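Local coordinates for copper-transporting ATPase PAA2, chloroplastic (Arabidopsis thaliana, PDB 5LBK), which uses ATP hydrolysis to move copper across the chloroplast thylakoid membrane into the lumen, this chain being its nucleotide-binding domain, at residues A25-T30 with R71-G76; G63-I68 with S82-K87. One frame throughout, in Å; residues are numbered along the deposited sequence.

Interaction 1: A25-T30 with R71-G76; sequences AAVEKT and RFVAVG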
loop_
_atom_site.group_PDB
_atom_site.type_symbol
_atom_site.label_atom_id
_atom_site.label_comp_id
_atom_site.label_asym_id
_atom_site.label_seq_id
_atom_site.Cartn_x
_atom_site.Cartn_y
_atom_site.Cartn_z
ATOM N N ALA A 25 -0.699 1.368 -6.337
ATOM C CA ALA A 25 -1.516 1.286 -7.550
ATOM C C ALA A 25 -1.067 0.169 -8.501
ATOM O O ALA A 25 -1.904 -0.405 -9.229
ATOM C CB ALA A 25 -1.491 2.641 -8.257
ATOM N N ALA A 26 0.231 -0.150 -8.537
ATOM C CA ALA A 26 0.684 -1.294 -9.328
ATOM C C ALA A 26 0.040 -2.577 -8.837
ATOM O O ALA A 26 -0.395 -3.418 -9.639
ATOM C CB ALA A 26 2.199 -1.440 -9.264
ATOM N N VAL A 27 -0.008 -2.753 -7.513
ATOM C CA VAL A 27 -0.654 -3.939 -6.954
ATOM C C VAL A 27 -2.161 -3.911 -7.179
ATOM O O VAL A 27 -2.774 -4.968 -7.449
ATOM C CB VAL A 27 -0.304 -4.060 -5.455
ATOM C CG1 VAL A 27 -1.022 -5.210 -4.840
ATOM C CG2 VAL A 27 1.141 -4.260 -5.295
ATOM N N GLU A 28 -2.784 -2.750 -7.062
ATOM C CA GLU A 28 -4.232 -2.604 -7.130
ATOM C C GLU A 28 -4.753 -2.461 -8.556
ATOM O O GLU A 28 -5.950 -2.264 -8.726
ATOM C CB GLU A 28 -4.670 -1.409 -6.302
ATOM C CG GLU A 28 -4.367 -1.582 -4.823
ATOM C CD GLU A 28 -5.364 -2.451 -4.140
ATOM O OE1 GLU A 28 -6.221 -1.902 -3.429
ATOM O OE2 GLU A 28 -5.325 -3.663 -4.357
ATOM N N LYS A 29 -3.884 -2.633 -9.555
ATOM C CA LYS A 29 -4.161 -2.230 -10.935
ATOM C C LYS A 29 -5.528 -2.703 -11.426
ATOM O O LYS A 29 -6.329 -1.908 -11.939
ATOM C CB LYS A 29 -3.055 -2.769 -11.844
ATOM C CG LYS A 29 -2.886 -2.015 -13.191
ATOM C CD LYS A 29 -2.449 -0.559 -12.979
ATOM C CE LYS A 29 -2.270 0.143 -14.291
ATOM N NZ LYS A 29 -2.041 1.627 -14.127
ATOM N N THR A 30 -5.805 -3.997 -11.316
ATOM C CA THR A 30 -7.042 -4.539 -11.857
ATOM C C THR A 30 -8.042 -4.957 -10.788
ATOM O O THR A 30 -9.024 -5.625 -11.112
ATOM C CB THR A 30 -6.735 -5.729 -12.770
ATOM O OG1 THR A 30 -5.906 -6.665 -12.070
ATOM C CG2 THR A 30 -6.042 -5.252 -14.071
ATOM N N ARG A 71 10.775 -7.616 -5.945
ATOM C CA ARG A 71 10.380 -7.717 -4.546
ATOM C C ARG A 71 8.875 -7.770 -4.418
ATOM O O ARG A 71 8.159 -7.040 -5.110
ATOM C CB ARG A 71 10.896 -6.546 -3.753
ATOM C CG ARG A 71 12.382 -6.664 -3.415
ATOM C CD ARG A 71 12.576 -7.513 -2.149
ATOM N NE ARG A 71 13.945 -7.999 -2.036
ATOM C CZ ARG A 71 14.979 -7.298 -1.593
ATOM N NH1 ARG A 71 14.821 -6.041 -1.202
ATOM N NH2 ARG A 71 16.180 -7.871 -1.547
ATOM N N PHE A 72 8.389 -8.615 -3.511
ATOM C CA PHE A 72 6.963 -8.656 -3.245
ATOM C C PHE A 72 6.521 -7.422 -2.460
ATOM O O PHE A 72 7.218 -6.957 -1.549
ATOM C CB PHE A 72 6.596 -9.932 -2.493
ATOM C CG PHE A 72 6.532 -11.137 -3.422
ATOM C CD1 PHE A 72 5.471 -11.281 -4.302
ATOM C CD2 PHE A 72 7.580 -12.029 -3.493
ATOM C CE1 PHE A 72 5.453 -12.370 -5.191
ATOM C CE2 PHE A 72 7.544 -13.086 -4.364
ATOM C CZ PHE A 72 6.485 -13.221 -5.222
ATOM N N VAL A 73 5.341 -6.918 -2.815
ATOM C CA VAL A 73 4.673 -5.766 -2.201
ATOM C C VAL A 73 3.244 -6.200 -1.915
ATOM O O VAL A 73 2.621 -6.885 -2.749
ATOM C CB VAL A 73 4.688 -4.532 -3.132
ATOM C CG1 VAL A 73 3.845 -3.353 -2.512
ATOM C CG2 VAL A 73 6.141 -4.103 -3.449
ATOM N N ALA A 74 2.761 -5.900 -0.724
ATOM C CA ALA A 74 1.416 -6.269 -0.276
ATOM C C ALA A 74 0.629 -5.014 0.108
ATOM O O ALA A 74 1.184 -4.090 0.682
ATOM C CB ALA A 74 1.511 -7.245 0.889
ATOM N N VAL A 75 -0.659 -4.976 -0.248
ATOM C CA VAL A 75 -1.575 -3.895 0.043
ATOM C C VAL A 75 -2.834 -4.474 0.662
ATOM O O VAL A 75 -3.403 -5.417 0.118
ATOM C CB VAL A 75 -1.941 -3.109 -1.240
ATOM C CG1 VAL A 75 -2.833 -1.949 -0.899
ATOM C CG2 VAL A 75 -0.695 -2.566 -1.930
ATOM N N GLY A 76 -3.262 -3.918 1.787
ATOM C CA GLY A 76 -4.399 -4.505 2.502
ATOM C C GLY A 76 -4.444 -4.069 3.937
ATOM O O GLY A 76 -3.976 -2.981 4.290
HETATM O O HOH W 1 -6.183 -4.733 -1.431
#

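Interaction 2: G63-I68 with S82-K87; sequences GTLAEI and SDRFLK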
loop_
_atom_site.group_PDB
_atom_site.type_symbol
_atom_site.label_atom_id
_atom_site.label_comp_id
_atom_site.label_asym_id
_atom_site.label_seq_id
_atom_site.Cartn_x
_atom_site.Cartn_y
_atom_site.Cartn_z
ATOM N N GLY A 63 -6.326 -8.626 1.356
ATOM C CA GLY A 63 -5.474 -7.779 0.531
ATOM C C GLY A 63 -4.939 -8.511 -0.675
ATOM O O GLY A 63 -5.352 -9.632 -0.981
ATOM N N THR A 64 -4.004 -7.849 -1.352
ATOM C CA THR A 64 -3.451 -8.280 -2.623
ATOM C C THR A 64 -1.946 -8.115 -2.581
ATOM O O THR A 64 -1.437 -7.204 -1.933
ATOM C CB THR A 64 -4.028 -7.470 -3.797
ATOM O OG1 THR A 64 -5.444 -7.620 -3.833
ATOM C CG2 THR A 64 -3.536 -7.938 -5.126
ATOM N N LEU A 65 -1.247 -9.041 -3.230
ATOM C CA LEU A 65 0.203 -9.066 -3.245
ATOM C C LEU A 65 0.669 -9.281 -4.677
ATOM O O LEU A 65 0.081 -10.105 -5.398
ATOM C CB LEU A 65 0.667 -10.215 -2.313
ATOM C CG LEU A 65 1.955 -11.033 -2.444
ATOM C CD1 LEU A 65 3.115 -10.332 -1.669
ATOM C CD2 LEU A 65 1.777 -12.413 -1.896
ATOM N N ALA A 66 1.767 -8.619 -5.048
ATOM C CA ALA A 66 2.343 -8.791 -6.372
ATOM C C ALA A 66 3.823 -8.477 -6.282
ATOM O O ALA A 66 4.265 -7.738 -5.398
ATOM C CB ALA A 66 1.691 -7.863 -7.409
ATOM N N GLU A 67 4.587 -9.012 -7.228
ATOM C CA GLU A 67 6.020 -8.755 -7.254
ATOM C C GLU A 67 6.290 -7.514 -8.103
ATOM O O GLU A 67 5.898 -7.452 -9.275
ATOM C CB GLU A 67 6.773 -9.977 -7.780
ATOM C CG GLU A 67 8.225 -9.938 -7.422
ATOM C CD GLU A 67 9.028 -11.179 -7.782
ATOM O OE1 GLU A 67 8.484 -12.145 -8.382
ATOM O OE2 GLU A 67 10.231 -11.166 -7.456
ATOM N N ILE A 68 6.966 -6.540 -7.508
ATOM C CA ILE A 68 7.334 -5.290 -8.179
ATOM C C ILE A 68 8.850 -5.189 -8.226
ATOM O O ILE A 68 9.500 -5.131 -7.178
ATOM C CB ILE A 68 6.794 -4.061 -7.453
ATOM C CG1 ILE A 68 5.346 -4.195 -7.003
ATOM C CG2 ILE A 68 7.037 -2.808 -8.316
ATOM C CD1 ILE A 68 4.417 -4.455 -8.035
ATOM N N SER A 82 1.407 -6.870 7.412
ATOM C CA SER A 82 2.528 -7.086 8.304
ATOM C C SER A 82 2.918 -8.549 8.331
ATOM O O SER A 82 4.114 -8.894 8.350
ATOM C CB SER A 82 2.146 -6.586 9.689
ATOM O OG SER A 82 3.151 -6.862 10.611
ATOM N N ASP A 83 1.924 -9.435 8.298
ATOM C CA ASP A 83 2.185 -10.869 8.418
ATOM C C ASP A 83 2.819 -11.458 7.165
ATOM O O ASP A 83 3.341 -12.566 7.209
ATOM C CB ASP A 83 0.874 -11.644 8.698
ATOM C CG ASP A 83 0.414 -11.540 10.156
ATOM O OD1 ASP A 83 1.227 -11.124 11.032
ATOM O OD2 ASP A 83 -0.774 -11.854 10.426
ATOM N N ARG A 84 2.735 -10.764 6.040
ATOM C CA ARG A 84 3.202 -11.303 4.772
ATOM C C ARG A 84 4.711 -11.464 4.723
ATOM O O ARG A 84 5.209 -12.344 4.005
ATOM C CB ARG A 84 2.774 -10.427 3.594
ATOM C CG ARG A 84 1.292 -10.393 3.268
ATOM C CD ARG A 84 0.591 -11.755 3.341
ATOM N NE ARG A 84 1.045 -12.702 2.326
ATOM C CZ ARG A 84 0.444 -13.866 2.065
ATOM N NH1 ARG A 84 -0.637 -14.215 2.743
ATOM N NH2 ARG A 84 0.922 -14.682 1.131
ATOM N N PHE A 85 5.465 -10.636 5.466
ATOM C CA PHE A 85 6.913 -10.596 5.335
ATOM C C PHE A 85 7.599 -10.808 6.688
ATOM O O PHE A 85 7.097 -10.376 7.723
ATOM C CB PHE A 85 7.366 -9.251 4.743
ATOM C CG PHE A 85 6.608 -8.861 3.487
ATOM C CD1 PHE A 85 6.740 -9.604 2.357
ATOM C CD2 PHE A 85 5.767 -7.750 3.459
ATOM C CE1 PHE A 85 6.028 -9.277 1.209
ATOM C CE2 PHE A 85 5.063 -7.434 2.276
ATOM C CZ PHE A 85 5.224 -8.165 1.202
ATOM N N LEU A 86 8.766 -11.452 6.653
ATOM C CA LEU A 86 9.471 -11.778 7.893
ATOM C C LEU A 86 10.011 -10.523 8.567
ATOM O O LEU A 86 10.050 -10.432 9.801
ATOM C CB LEU A 86 10.612 -12.762 7.609
ATOM C CG LEU A 86 11.474 -13.203 8.817
ATOM C CD1 LEU A 86 10.713 -14.105 9.777
ATOM C CD2 LEU A 86 12.751 -13.916 8.388
ATOM N N LYS A 87 10.442 -9.548 7.782
ATOM C CA LYS A 87 10.934 -8.304 8.359
ATOM C C LYS A 87 9.765 -7.555 8.979
ATOM O O LYS A 87 8.779 -7.288 8.290
ATOM C CB LYS A 87 11.592 -7.452 7.277
ATOM C CG LYS A 87 12.090 -6.080 7.744
ATOM C CD LYS A 87 13.338 -6.197 8.587
ATOM C CE LYS A 87 13.814 -4.844 9.051
ATOM N NZ LYS A 87 15.066 -5.007 9.826
#

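Interaction 1: A25-T30 with R71-G76
The carboxylate of Glu28 turns one face to Val75: methyl CG1 of Val75 stands almost squarely above the carboxylate plane, 4.1 Å from Glu28 CD. A water sits on that same side, tilted out of the plane, and donates to Glu28 OE2 at 3.2 Å. Its other proton goes to the backbone O of Val75, 3.3 Å away, so one water ties the glutamate to the strand where no direct hydrogen bond does. The bend at chi2 of Glu28 (-79°) carries the carboxylate up to this methyl, while its chain also packs on Ala36 and Val40 of helix 34-45.

One residue earlier, Val27 supplies the apolar half. Its CB lies 3.8 Å from Val75 CG2, the two side chains running antiparallel, flank against flank. With CG1 of Val27 anti to the backbone N (chi1 176°), both branches are used: CG1 stays beside Val75 CG2, whereas CG2 bears on Val73, 4.0 Å from Val73 CG1 and 3.9 Å from the carbonyl Val73 O. Val73 and Val75, two apart on the strand, thus offer their methyls to the last turn of helix 17-27.

Here the C-terminal end of a helix packs on a central strand of the antiparallel sheet in the nucleotide-binding domain of a P1B-type ATPase. Glu28 matches in position the glutamate that contacts adenine in relatives such as ATP7B, so it probably lines the ATP site.

Interaction 2: G63-I68 with S82-K87
Leu65 carries the strand side of this contact, spreading its two methyls between Arg84 and Phe85 of segment 82-87, which comes after strand 71-76 in the chain. Just before it in strand 63-68, Thr64 turns to the other face of the sheet, where it meets Val27 and Glu28. Leu65 points the opposite way, with CG anti to its own backbone N though twisted well off the ideal (chi1 151°). Its branches divide the work. CD1 approaches the para carbon of the phenylalanine ring, 4.2 Å from Phe85 CZ, the two side chains passing in opposite senses. CD2 comes within 3.9 Å of Arg84 NH2, a van der Waals contact of a methyl with the guanidinium; since Arg84 occupies two conformers and this touch describes one of them, it is tentative.

Such packing belongs to the nucleotide-binding domain of P1B-type ATPases, an antiparallel sheet sandwiched between helices: Leu65 looks toward helix 78-84, on the face away from helix 17-27. The arginine chain is bent at chi2 and chi3 (-66° at the latter), which takes its end past the tip of Leu65 toward strand 56-59, where it also touches Leu57 and its NH1 makes a long, weak ion pair with Glu59. Behind the guanidinium, CB of Arg84 sits 3.9 Å above the centre of the Phe85 ring, so the arginine covers one ring face with its root and meets the leucine with its end.

Farther along, the strand runs on to Ile68, which packs against Ala26 of helix 17-27 and against Pro51 and Thr53.

The two contacts lie on opposite faces of one sheet and share its neighbouring strands 63-68 and 71-76, their centres about 9 Å apart. Paired backbones join them directly: Val75 N to Thr64 O and Val73 N to Ala66 O are probable hydrogen bonds, both 2.9 Å. Interaction 1 is the deeper, all its touching residues buried, and combines valine methyls with a water-bridged carboxylate. Interaction 2 lies farther from the chain's centre, is partly buried, and involves an arginine, a leucine and a ring without a hydrogen bond across it. Phe72 CB on Leu65 CD1, at 3.6 Å, connects the strand of interaction 1 to the leucine of interaction 2.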